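Periplasmic cell division protein (SufI) (Aquifex aeolicus, PDB 6SYY) is a multicopper oxidase (McoA) that binds copper ions and probably uses them to couple substrate oxidation to the reduction of dioxygen. Local coordinates at residues Thr66-Thr71 and Asn89-Val94; Trp126-His131 and Pro145-Ile150; Thr447-Pro452 and Leu512-Glu517; Phe460-Leu463 and Pro469-Ala472. One frame throughout, in Å; residues are numbered along the deposited sequence.

Contact 1: Thr66-Thr71 and Asn89-Val94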
loop_
_atom_site.group_PDB
_atom_site.type_symbol
_atom_site.label_atom_id
_atom_site.label_comp_id
_atom_site.label_asym_id
_atom_site.label_seq_id
_atom_site.Cartn_x
_atom_site.Cartn_y
_atom_site.Cartn_z
ATOM N N THR A 66 -11.151 -2.413 16.296
ATOM C CA THR A 66 -11.311 -1.205 17.094
ATOM C C THR A 66 -10.077 -0.328 16.953
ATOM O O THR A 66 -8.960 -0.770 17.235
ATOM C CB THR A 66 -11.549 -1.547 18.562
ATOM O OG1 THR A 66 -12.641 -2.465 18.665
ATOM C CG2 THR A 66 -11.873 -0.283 19.345
ATOM N N ALA A 67 -10.282 0.914 16.518
ATOM C CA ALA A 67 -9.232 1.921 16.548
ATOM C C ALA A 67 -9.275 2.627 17.895
ATOM O O ALA A 67 -10.346 3.037 18.348
ATOM C CB ALA A 67 -9.402 2.929 15.413
ATOM N N LYS A 68 -8.119 2.756 18.539
ATOM C CA LYS A 68 -8.091 3.321 19.877
ATOM C C LYS A 68 -6.741 3.970 20.137
ATOM O O LYS A 68 -5.735 3.653 19.493
ATOM C CB LYS A 68 -8.378 2.253 20.942
ATOM C CG LYS A 68 -7.267 1.228 21.112
ATOM C CD LYS A 68 -7.472 0.408 22.376
ATOM C CE LYS A 68 -6.230 -0.395 22.705
ATOM N NZ LYS A 68 -6.385 -1.219 23.936
ATOM N N TRP A 69 -6.737 4.892 21.097
ATOM C CA TRP A 69 -5.501 5.475 21.593
ATOM C C TRP A 69 -4.846 4.552 22.610
ATOM O O TRP A 69 -5.525 3.902 23.410
ATOM C CB TRP A 69 -5.767 6.833 22.235
ATOM C CG TRP A 69 -5.971 7.907 21.243
ATOM C CD1 TRP A 69 -7.145 8.519 20.926
ATOM C CD2 TRP A 69 -4.966 8.500 20.414
ATOM N NE1 TRP A 69 -6.932 9.467 19.955
ATOM C CE2 TRP A 69 -5.602 9.472 19.621
ATOM C CE3 TRP A 69 -3.588 8.304 20.268
ATOM C CZ2 TRP A 69 -4.908 10.249 18.695
ATOM C CZ3 TRP A 69 -2.901 9.073 19.349
ATOM C CH2 TRP A 69 -3.562 10.035 18.573
ATOM N N THR A 70 -3.520 4.501 22.568
ATOM C CA THR A 70 -2.715 3.727 23.504
ATOM C C THR A 70 -1.308 4.317 23.492
ATOM O O THR A 70 -1.067 5.369 22.890
ATOM C CB THR A 70 -2.726 2.235 23.146
ATOM O OG1 THR A 70 -2.141 1.479 24.210
ATOM C CG2 THR A 70 -1.946 1.978 21.858
ATOM N N THR A 71 -0.377 3.644 24.164
ATOM C CA THR A 71 1.026 4.039 24.171
ATOM C C THR A 71 1.876 2.853 23.752
ATOM O O THR A 71 1.770 1.773 24.344
ATOM C CB THR A 71 1.469 4.527 25.549
ATOM O OG1 THR A 71 1.224 3.498 26.514
ATOM C CG2 THR A 71 0.703 5.778 25.940
ATOM N N ASN A 89 -7.205 -8.797 20.538
ATOM C CA ASN A 89 -6.130 -8.466 21.479
ATOM C C ASN A 89 -4.760 -8.447 20.801
ATOM O O ASN A 89 -3.746 -8.824 21.393
ATOM C CB ASN A 89 -6.132 -9.418 22.678
ATOM C CG ASN A 89 -6.646 -8.754 23.933
ATOM O OD1 ASN A 89 -7.832 -8.436 24.038
ATOM N ND2 ASN A 89 -5.755 -8.529 24.894
ATOM N N GLU A 90 -4.733 -7.998 19.549
ATOM C CA GLU A 90 -3.505 -7.771 18.803
ATOM C C GLU A 90 -3.557 -6.381 18.194
ATOM O O GLU A 90 -4.612 -5.939 17.732
ATOM C CB GLU A 90 -3.312 -8.810 17.693
ATOM C CG GLU A 90 -2.942 -10.197 18.181
ATOM C CD GLU A 90 -2.889 -11.207 17.051
ATOM O OE1 GLU A 90 -3.927 -11.841 16.763
ATOM O OE2 GLU A 90 -1.812 -11.357 16.443
ATOM N N TYR A 91 -2.420 -5.694 18.187
ATOM C CA TYR A 91 -2.334 -4.356 17.615
ATOM C C TYR A 91 -1.826 -4.444 16.180
ATOM O O TYR A 91 -0.770 -5.035 15.926
ATOM C CB TYR A 91 -1.421 -3.458 18.452
ATOM C CG TYR A 91 -2.003 -3.038 19.791
ATOM C CD1 TYR A 91 -3.346 -3.242 20.092
ATOM C CD2 TYR A 91 -1.206 -2.423 20.748
ATOM C CE1 TYR A 91 -3.872 -2.851 21.316
ATOM C CE2 TYR A 91 -1.722 -2.032 21.969
ATOM C CZ TYR A 91 -3.053 -2.246 22.250
ATOM O OH TYR A 91 -3.556 -1.853 23.473
ATOM N N ASN A 92 -2.582 -3.853 15.250
ATOM C CA ASN A 92 -2.275 -3.818 13.822
ATOM C C ASN A 92 -1.725 -5.142 13.307
ATOM O O ASN A 92 -0.658 -5.162 12.676
ATOM C CB ASN A 92 -1.270 -2.708 13.518
ATOM C CG ASN A 92 -1.799 -1.339 13.859
ATOM O OD1 ASN A 92 -3.007 -1.102 13.832
ATOM N ND2 ASN A 92 -0.898 -0.423 14.182
ATOM N N PRO A 93 -2.409 -6.260 13.535
ATOM C CA PRO A 93 -1.874 -7.541 13.074
ATOM C C PRO A 93 -1.921 -7.646 11.558
ATOM O O PRO A 93 -2.621 -6.901 10.872
ATOM C CB PRO A 93 -2.805 -8.563 13.726
ATOM C CG PRO A 93 -4.105 -7.840 13.824
ATOM C CD PRO A 93 -3.764 -6.404 14.101
ATOM N N VAL A 94 -1.152 -8.590 11.036
ATOM C CA VAL A 94 -1.291 -8.967 9.636
ATOM C C VAL A 94 -2.547 -9.818 9.516
ATOM O O VAL A 94 -2.649 -10.885 10.129
ATOM C CB VAL A 94 -0.053 -9.717 9.127
ATOM C CG1 VAL A 94 -0.317 -10.282 7.746
ATOM C CG2 VAL A 94 1.140 -8.781 9.089
#
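Polar contact between the two segments comes down to one hydrogen bond, from K68 NZ to Y91 OH at 2.9 Å. The ammonium is the donor and the phenol oxygen the acceptor. K68 NZ has a second, charged partner in E86 OE1 on the adjacent strand 80-86, so the lysine tip is shared by a carboxylate and a phenol. T70 OG1 also approaches the phenol, but at 3.7 Å from Y91 OH it is too long to count as a hydrogen bond.

Apolar contacts flank the same end of the ring. K68 has CG between the backbone N and the carbonyl carbon (chi1 70°) and is extended from there on, which carries K68 CE to 3.7 Å from Y91 CE1 as the aliphatic chain crosses the tyrosine side chain at about a right angle. At the other carbon next to the hydroxyl-bearing one, T70 CG2 lies 4.0 Å from Y91 CE2, its side chain coming from the direction opposite to that of Y91.

K68 and T70, two residues apart, belong to strand 63-72, which pairs antiparallel with strand 80-86; the loop leading on to strand 94-98 brings Y91 back over this hairpin, where it also touches V84. The contact lies at the surface, away from the copper sites. The ammonium probably polarises the phenol, an effect that the carboxylate of E86 would partly offset.

Contact 2: Trp126-His131 and Pro145-Ile150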
loop_
_atom_site.group_PDB
_atom_site.type_symbol
_atom_site.label_atom_id
_atom_site.label_comp_id
_atom_site.label_asym_id
_atom_site.label_seq_id
_atom_site.Cartn_x
_atom_site.Cartn_y
_atom_site.Cartn_z
ATOM N N TRP A 126 -19.040 -0.834 -2.705
ATOM C CA TRP A 126 -18.404 0.372 -2.191
ATOM C C TRP A 126 -18.879 0.738 -0.793
ATOM O O TRP A 126 -18.145 1.404 -0.056
ATOM C CB TRP A 126 -18.617 1.530 -3.160
ATOM C CG TRP A 126 -19.973 2.133 -3.127
ATOM C CD1 TRP A 126 -21.124 1.596 -3.619
ATOM C CD2 TRP A 126 -20.319 3.414 -2.595
ATOM N NE1 TRP A 126 -22.171 2.463 -3.417
ATOM C CE2 TRP A 126 -21.700 3.587 -2.792
ATOM C CE3 TRP A 126 -19.592 4.432 -1.970
ATOM C CZ2 TRP A 126 -22.371 4.736 -2.385
ATOM C CZ3 TRP A 126 -20.259 5.571 -1.566
ATOM C CH2 TRP A 126 -21.635 5.714 -1.775
ATOM N N LYS A 127 -20.073 0.301 -0.395
ATOM C CA LYS A 127 -20.480 0.489 0.990
ATOM C C LYS A 127 -19.725 -0.434 1.937
ATOM O O LYS A 127 -19.828 -0.266 3.158
ATOM C CB LYS A 127 -21.992 0.286 1.114
ATOM C CG LYS A 127 -22.765 1.198 0.177
ATOM C CD LYS A 127 -24.252 0.902 0.135
ATOM C CE LYS A 127 -24.958 1.875 -0.806
ATOM N NZ LYS A 127 -26.421 1.627 -0.895
ATOM N N SER A 128 -18.968 -1.394 1.405
ATOM C CA SER A 128 -18.086 -2.242 2.193
ATOM C C SER A 128 -16.624 -1.892 1.980
ATOM O O SER A 128 -15.746 -2.590 2.498
ATOM C CB SER A 128 -18.313 -3.716 1.855
ATOM O OG SER A 128 -19.646 -4.111 2.127
ATOM N N ASP A 129 -16.346 -0.821 1.234
ATOM C CA ASP A 129 -14.995 -0.475 0.809
ATOM C C ASP A 129 -14.308 0.512 1.745
ATOM O O ASP A 129 -13.072 0.533 1.812
ATOM C CB ASP A 129 -15.039 0.104 -0.612
ATOM C CG ASP A 129 -13.679 0.553 -1.109
ATOM O OD1 ASP A 129 -12.738 -0.270 -1.105
ATOM O OD2 ASP A 129 -13.557 1.728 -1.514
ATOM N N GLY A 130 -15.072 1.324 2.470
ATOM C CA GLY A 130 -14.480 2.315 3.346
ATOM C C GLY A 130 -14.386 3.684 2.706
ATOM O O GLY A 130 -13.320 4.305 2.692
ATOM N N HIS A 131 -15.500 4.160 2.174
ATOM C CA HIS A 131 -15.565 5.471 1.550
ATOM C C HIS A 131 -15.767 6.548 2.617
ATOM O O HIS A 131 -16.423 6.305 3.632
ATOM C CB HIS A 131 -16.707 5.509 0.536
ATOM C CG HIS A 131 -16.699 6.717 -0.348
ATOM N ND1 HIS A 131 -17.155 7.949 0.070
ATOM C CD2 HIS A 131 -16.299 6.881 -1.631
ATOM C CE1 HIS A 131 -17.027 8.822 -0.914
ATOM N NE2 HIS A 131 -16.517 8.198 -1.959
ATOM N N PRO A 145 -21.198 -4.403 5.325
ATOM C CA PRO A 145 -21.970 -5.529 4.788
ATOM C C PRO A 145 -21.048 -6.641 4.304
ATOM O O PRO A 145 -19.967 -6.387 3.766
ATOM C CB PRO A 145 -22.755 -4.900 3.632
ATOM C CG PRO A 145 -22.853 -3.452 3.985
ATOM C CD PRO A 145 -21.589 -3.116 4.721
ATOM N N ASP A 146 -21.478 -7.884 4.524
ATOM C CA ASP A 146 -20.718 -9.039 4.066
ATOM C C ASP A 146 -20.379 -8.910 2.588
ATOM O O ASP A 146 -21.173 -8.400 1.794
ATOM C CB ASP A 146 -21.516 -10.328 4.294
ATOM C CG ASP A 146 -21.588 -10.730 5.754
ATOM O OD1 ASP A 146 -21.023 -10.009 6.603
ATOM O OD2 ASP A 146 -22.210 -11.778 6.049
ATOM N N PHE A 147 -19.184 -9.365 2.222
ATOM C CA PHE A 147 -18.854 -9.526 0.815
ATOM C C PHE A 147 -17.818 -10.631 0.679
ATOM O O PHE A 147 -17.199 -11.057 1.657
ATOM C CB PHE A 147 -18.366 -8.215 0.182
ATOM C CG PHE A 147 -17.068 -7.705 0.742
ATOM C CD1 PHE A 147 -17.040 -7.010 1.940
ATOM C CD2 PHE A 147 -15.879 -7.900 0.055
ATOM C CE1 PHE A 147 -15.849 -6.529 2.452
ATOM C CE2 PHE A 147 -14.680 -7.424 0.561
ATOM C CZ PHE A 147 -14.665 -6.738 1.764
ATOM N N THR A 148 -17.656 -11.106 -0.552
ATOM C CA THR A 148 -16.729 -12.184 -0.856
ATOM C C THR A 148 -15.386 -11.613 -1.298
ATOM O O THR A 148 -15.333 -10.694 -2.122
ATOM C CB THR A 148 -17.304 -13.084 -1.952
ATOM O OG1 THR A 148 -18.587 -13.577 -1.546
ATOM C CG2 THR A 148 -16.378 -14.261 -2.223
ATOM N N ILE A 149 -14.305 -12.160 -0.750
ATOM C CA ILE A 149 -12.959 -11.806 -1.191
ATOM C C ILE A 149 -12.741 -12.412 -2.576
ATOM O O ILE A 149 -12.709 -13.636 -2.723
ATOM C CB ILE A 149 -11.897 -12.293 -0.203
ATOM C CG1 ILE A 149 -12.155 -11.703 1.188
ATOM C CG2 ILE A 149 -10.506 -11.942 -0.708
ATOM C CD1 ILE A 149 -12.300 -10.196 1.188
ATOM N N ILE A 150 -12.592 -11.561 -3.593
ATOM C CA ILE A 150 -12.436 -12.008 -4.971
ATOM C C ILE A 150 -11.104 -11.576 -5.568
ATOM O O ILE A 150 -10.890 -11.729 -6.769
ATOM C CB ILE A 150 -13.606 -11.526 -5.852
ATOM C CG1 ILE A 150 -13.642 -9.998 -5.900
ATOM C CG2 ILE A 150 -14.923 -12.077 -5.329
ATOM C CD1 ILE A 150 -14.768 -9.437 -6.744
#
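S128 makes the close part of the contact, meeting P145 with its hydroxyl and F147 with its methylene. S128 OG donates a hydrogen bond of 2.8 Å to P145 O, reaching the carbonyl at a C=O...donor angle of 121° and tilted 29° from its plane. S128 OG sits beside the backbone N (chi1 -60°), which also places it 3.4 Å from P145 CD. On the ring side, S128 CB packs obliquely 3.5 Å from F147 CD1, while P145 O lies at the edge of the same ring. With alanine for S128 the hydroxyl is gone, and P145 O would probably lose this donor, leaving residues 145-147 less firmly tied.

On the solvent side the packing slackens. K127 contributes mainly its carbonyl, K127 O lying 3.7 Å from P145 CD, and its amine goes to a long, weak ion pair with E501; P145 itself is exposed.

The 3-10 turn 126-128 is fastened to P145 and to F147 of weakly bonded strand 147-148, antiparallel to strand 102-110, where the F147 and F103 rings meet. Beyond it, the D129 carbonyl and carboxylate hydrogen-bond the copper ligands H118 and H456 respectively, and W126 and H131 pack on strand 503-509.

Contact 3: Thr447-Pro452 and Leu512-Glu517; sequences TGMYHP and LEHHDE. With CU (copper (II) ion), chain B.
H451 and H514 meet at a copper ion, as two of the three residues, with C509, that bind the mononuclear (type 1) copper in this cupredoxin-like part of the multicopper oxidase. One histidine begins strand 451-455 and the other belongs to the short helix 512-516, so the metal joins a strand to a helix some sixty residues further along the chain.

The H514 side chain can be followed outward from the helix. H514 CB faces the other segment and is already 3.3 Å from the copper. CG, anti to the carbonyl carbon, starts the ring, and H514 ND1 binds the metal at 2.0 Å. The same H514 ND1 lies 3.3 Å from H451 ND1, a pair brought together by the shared ion and not by a hydrogen bond. CD2, on the other side of CG, stays farther from the copper than CG or ND1. H514 CE1 is 3.5 Å from H451 ND1 and close to M449 SD. At the tip, H514 NE2 is 3.9 Å from M449 SD; the sulfur lies at the edge of the imidazole, 85° off its normal, and is too far from the copper to be a ligand. NE2 is also hydrogen-bonded outside the two segments.

The two imidazoles are set obliquely, with planes at 55°, as suits two ligands reaching one ion from different directions. H451 ND1 binds the copper at 2.2 Å, and the ring's rotation is fixed from behind by a second-shell threonine, itself bonded to N445. H451 NE2 donates to T447 OG1 at 2.9 Å, with the oxygen 13° out of the imidazole plane.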
loop_
_atom_site.group_PDB
_atom_site.type_symbol
_atom_site.label_atom_id
_atom_site.label_comp_id
_atom_site.label_asym_id
_atom_site.label_seq_id
_atom_site.Cartn_x
_atom_site.Cartn_y
_atom_site.Cartn_z
ATOM N N THR A 447 2.287 19.157 -12.866
ATOM C CA THR A 447 2.790 19.782 -11.650
ATOM C C THR A 447 4.263 19.452 -11.459
ATOM O O THR A 447 4.842 18.624 -12.168
ATOM C CB THR A 447 1.990 19.329 -10.424
ATOM O OG1 THR A 447 2.340 17.980 -10.099
ATOM C CG2 THR A 447 0.500 19.406 -10.705
ATOM N N GLY A 448 4.865 20.117 -10.480
ATOM C CA GLY A 448 6.261 19.914 -10.168
ATOM C C GLY A 448 6.551 18.767 -9.234
ATOM O O GLY A 448 7.716 18.521 -8.908
ATOM N N MET A 449 5.525 18.044 -8.795
ATOM C CA MET A 449 5.686 16.974 -7.826
ATOM C C MET A 449 5.141 15.672 -8.392
ATOM O O MET A 449 4.226 15.668 -9.218
ATOM C CB MET A 449 4.976 17.315 -6.507
ATOM C CG MET A 449 5.247 16.323 -5.396
ATOM S SD MET A 449 5.137 17.060 -3.768
ATOM C CE MET A 449 5.747 15.706 -2.775
ATOM N N TYR A 450 5.723 14.561 -7.954
ATOM C CA TYR A 450 5.191 13.269 -8.338
ATOM C C TYR A 450 3.904 12.988 -7.567
ATOM O O TYR A 450 3.653 13.546 -6.494
ATOM C CB TYR A 450 6.223 12.166 -8.088
ATOM C CG TYR A 450 6.068 11.461 -6.760
ATOM C CD1 TYR A 450 5.426 10.231 -6.679
ATOM C CD2 TYR A 450 6.561 12.023 -5.588
ATOM C CE1 TYR A 450 5.283 9.579 -5.469
ATOM C CE2 TYR A 450 6.419 11.376 -4.369
ATOM C CZ TYR A 450 5.776 10.155 -4.316
ATOM O OH TYR A 450 5.632 9.498 -3.113
ATOM N N HIS A 451 3.079 12.114 -8.132
ATOM C CA HIS A 451 1.847 11.697 -7.474
ATOM C C HIS A 451 1.631 10.204 -7.671
ATOM O O HIS A 451 1.519 9.738 -8.811
ATOM C CB HIS A 451 0.643 12.468 -8.018
ATOM C CG HIS A 451 0.801 13.951 -7.960
ATOM N ND1 HIS A 451 0.675 14.667 -6.790
ATOM C CD2 HIS A 451 1.083 14.857 -8.928
ATOM C CE1 HIS A 451 0.870 15.950 -7.038
ATOM N NE2 HIS A 451 1.121 16.092 -8.328
ATOM N N PRO A 452 1.571 9.428 -6.601
ATOM C CA PRO A 452 1.162 8.026 -6.741
ATOM C C PRO A 452 -0.354 7.921 -6.795
ATOM O O PRO A 452 -1.030 8.020 -5.767
ATOM C CB PRO A 452 1.752 7.364 -5.490
ATOM C CG PRO A 452 1.749 8.462 -4.462
ATOM C CD PRO A 452 1.891 9.779 -5.207
ATOM N N LEU A 512 -0.706 11.203 1.334
ATOM C CA LEU A 512 -1.860 11.336 2.220
ATOM C C LEU A 512 -2.261 12.793 2.417
ATOM O O LEU A 512 -3.453 13.108 2.505
ATOM C CB LEU A 512 -1.565 10.672 3.561
ATOM C CG LEU A 512 -1.339 9.169 3.434
ATOM C CD1 LEU A 512 -1.253 8.530 4.804
ATOM C CD2 LEU A 512 -2.450 8.540 2.604
ATOM N N GLU A 513 -1.282 13.694 2.482
ATOM C CA GLU A 513 -1.598 15.112 2.606
ATOM C C GLU A 513 -2.330 15.618 1.367
ATOM O O GLU A 513 -3.338 16.321 1.484
ATOM C CB GLU A 513 -0.325 15.920 2.861
ATOM C CG GLU A 513 0.214 15.781 4.276
ATOM C CD GLU A 513 0.734 14.386 4.570
ATOM O OE1 GLU A 513 1.368 13.786 3.675
ATOM O OE2 GLU A 513 0.498 13.885 5.690
ATOM N N HIS A 514 -1.839 15.265 0.171
ATOM C CA HIS A 514 -2.535 15.625 -1.066
ATOM C C HIS A 514 -3.983 15.164 -1.025
ATOM O O HIS A 514 -4.909 15.937 -1.292
ATOM C CB HIS A 514 -1.840 15.004 -2.276
ATOM C CG HIS A 514 -0.478 15.553 -2.550
ATOM N ND1 HIS A 514 0.322 15.078 -3.568
ATOM C CD2 HIS A 514 0.230 16.531 -1.938
ATOM C CE1 HIS A 514 1.465 15.739 -3.571
ATOM N NE2 HIS A 514 1.436 16.624 -2.589
ATOM N N HIS A 515 -4.185 13.885 -0.706
ATOM C CA HIS A 515 -5.532 13.357 -0.540
ATOM C C HIS A 515 -6.314 14.163 0.494
ATOM O O HIS A 515 -7.473 14.524 0.260
ATOM C CB HIS A 515 -5.444 11.879 -0.157
ATOM C CG HIS A 515 -6.663 11.353 0.528
ATOM N ND1 HIS A 515 -6.865 11.483 1.884
ATOM C CD2 HIS A 515 -7.743 10.693 0.047
ATOM C CE1 HIS A 515 -8.019 10.932 2.211
ATOM N NE2 HIS A 515 -8.573 10.446 1.114
ATOM N N ASP A 516 -5.682 14.487 1.627
ATOM C CA ASP A 516 -6.383 15.207 2.688
ATOM C C ASP A 516 -6.772 16.613 2.250
ATOM O O ASP A 516 -7.839 17.113 2.626
ATOM C CB ASP A 516 -5.523 15.262 3.952
ATOM C CG ASP A 516 -5.682 14.030 4.823
ATOM O OD1 ASP A 516 -6.625 13.250 4.584
ATOM O OD2 ASP A 516 -4.866 13.842 5.750
ATOM N N GLU A 517 -5.930 17.269 1.459
ATOM C CA GLU A 517 -6.220 18.621 1.014
ATOM C C GLU A 517 -7.024 18.653 -0.280
ATOM O O GLU A 517 -7.181 19.725 -0.874
ATOM C CB GLU A 517 -4.925 19.423 0.875
ATOM C CG GLU A 517 -3.927 18.856 -0.081
ATOM C CD GLU A 517 -2.517 19.304 0.244
ATOM O OE1 GLU A 517 -2.314 19.867 1.343
ATOM O OE2 GLU A 517 -1.616 19.094 -0.595
HETATM CU CU CU B . -0.343 13.885 -5.019
#

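Contact 4: Phe460-Leu463 and Pro469-Ala472; sequences FQVL and PLRA
L470 and V462 point their CB atoms at each other's segments, yet the two side chains do not meet head-on: they slide past one another in opposite directions. The side-by-side touch is between V462 CG1 and L470 CD1, 3.9 Å apart, with L470 CG just behind at 4.1 Å from V462 CG1. V462 holds CG1 anti to its backbone N (chi1 176°), on the side where the leucine lies. The other leucine methyl reaches past the valine to the strand backbone, where L470 CD2 rests 3.3 Å from V462 O. L463 joins through its carbonyl alone, L463 O lying 3.9 Å from L470 CD1, because its CB points away.

Strand 461-465 is an edge strand of the cupredoxin-like beta-sandwich in this part of the chain, paired antiparallel with strand 488-495. V462 faces inward, touching I491 of that neighbour and V481 of the other sheet, and L470, from the loop leading to strand 480-483, packs against its CG1 methyl. With an alanine replacing L470, both touching methyls are gone, which is likely to uncover V462 CG1 and open a gap between the loop and the edge strand.

Just beyond the leucine, the R471 backbone N is hydrogen-bonded to D474 OD2, and A472 packs against K288 and V290 of strand 282-290.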
loop_
_atom_site.group_PDB
_atom_site.type_symbol
_atom_site.label_atom_id
_atom_site.label_comp_id
_atom_site.label_asym_id
_atom_site.label_seq_id
_atom_site.Cartn_x
_atom_site.Cartn_y
_atom_site.Cartn_z
ATOM N N PHE A 460 -5.474 -2.405 -12.197
ATOM C CA PHE A 460 -5.228 -2.005 -13.573
ATOM C C PHE A 460 -3.858 -2.502 -14.006
ATOM O O PHE A 460 -3.045 -2.948 -13.191
ATOM C CB PHE A 460 -5.319 -0.482 -13.744
ATOM C CG PHE A 460 -4.402 0.290 -12.834
ATOM C CD1 PHE A 460 -3.075 0.495 -13.170
ATOM C CD2 PHE A 460 -4.874 0.818 -11.643
ATOM C CE1 PHE A 460 -2.230 1.204 -12.334
ATOM C CE2 PHE A 460 -4.038 1.535 -10.809
ATOM C CZ PHE A 460 -2.712 1.723 -11.151
ATOM N N GLN A 461 -3.604 -2.407 -15.307
ATOM C CA GLN A 461 -2.317 -2.757 -15.891
ATOM C C GLN A 461 -1.716 -1.522 -16.542
ATOM O O GLN A 461 -2.387 -0.834 -17.318
ATOM C CB GLN A 461 -2.467 -3.884 -16.909
ATOM C CG GLN A 461 -3.007 -5.163 -16.298
ATOM C CD GLN A 461 -3.377 -6.184 -17.342
ATOM O OE1 GLN A 461 -3.353 -5.901 -18.542
ATOM N NE2 GLN A 461 -3.724 -7.383 -16.894
ATOM N N VAL A 462 -0.460 -1.234 -16.205
ATOM C CA VAL A 462 0.216 -0.053 -16.729
ATOM C C VAL A 462 0.599 -0.314 -18.176
ATOM O O VAL A 462 1.295 -1.288 -18.485
ATOM C CB VAL A 462 1.447 0.300 -15.885
ATOM C CG1 VAL A 462 2.187 1.471 -16.507
ATOM C CG2 VAL A 462 1.037 0.621 -14.458
ATOM N N LEU A 463 0.144 0.556 -19.072
ATOM C CA LEU A 463 0.446 0.392 -20.484
ATOM C C LEU A 463 1.756 1.063 -20.874
ATOM O O LEU A 463 2.577 0.458 -21.570
ATOM C CB LEU A 463 -0.696 0.951 -21.335
ATOM C CG LEU A 463 -2.055 0.287 -21.154
ATOM C CD1 LEU A 463 -3.051 0.875 -22.136
ATOM C CD2 LEU A 463 -1.940 -1.214 -21.330
ATOM N N PRO A 469 10.861 3.387 -20.112
ATOM C CA PRO A 469 10.206 2.080 -20.158
ATOM C C PRO A 469 9.505 1.783 -18.847
ATOM O O PRO A 469 9.762 2.404 -17.813
ATOM C CB PRO A 469 11.365 1.109 -20.397
ATOM C CG PRO A 469 12.537 1.795 -19.787
ATOM C CD PRO A 469 12.326 3.267 -20.043
ATOM N N LEU A 470 8.590 0.820 -18.907
ATOM C CA LEU A 470 8.002 0.291 -17.687
ATOM C C LEU A 470 9.088 -0.307 -16.801
ATOM O O LEU A 470 10.077 -0.865 -17.284
ATOM C CB LEU A 470 6.944 -0.764 -18.021
ATOM C CG LEU A 470 5.478 -0.332 -18.049
ATOM C CD1 LEU A 470 5.302 0.957 -18.819
ATOM C CD2 LEU A 470 4.623 -1.430 -18.656
ATOM N N ARG A 471 8.912 -0.167 -15.498
ATOM C CA ARG A 471 9.794 -0.795 -14.530
ATOM C C ARG A 471 9.142 -2.070 -14.013
ATOM O O ARG A 471 7.931 -2.269 -14.154
ATOM C CB ARG A 471 10.105 0.173 -13.388
ATOM C CG ARG A 471 10.526 1.541 -13.906
ATOM C CD ARG A 471 10.875 2.512 -12.796
ATOM N NE ARG A 471 9.712 3.225 -12.277
ATOM C CZ ARG A 471 9.243 4.366 -12.776
ATOM N NH1 ARG A 471 9.825 4.934 -13.822
ATOM N NH2 ARG A 471 8.187 4.945 -12.223
ATOM N N ALA A 472 9.968 -2.954 -13.442
ATOM C CA ALA A 472 9.458 -4.237 -12.965
ATOM C C ALA A 472 8.292 -4.036 -12.012
ATOM O O ALA A 472 7.315 -4.793 -12.037
ATOM C CB ALA A 472 10.570 -5.029 -12.282
#

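In the fold
Contact 3 is the buried one, contact 1 lies at the surface, and contacts 2 and 4 are intermediate. Contacts 1 and 2 reach the same sheet, through strands 63-72 and 147-148, both neighbours of strand 102-110, though their nearest atoms are about 13 Å apart. Contacts 3 and 4 share the C-terminal multicopper oxidase range, on the successive strands 451-455 and 461-465. Chemistry changes with position: metal coordination in the interior, a neutral hydroxyl-to-carbonyl bond beside a residue that hydrogen-bonds copper ligands, a charged amine on a phenol at the surface, and leucine methyls packed on a valine and on backbone carbonyls at a sheet edge. Contacts 1 and 4 lie on opposite sides of the chain's centre.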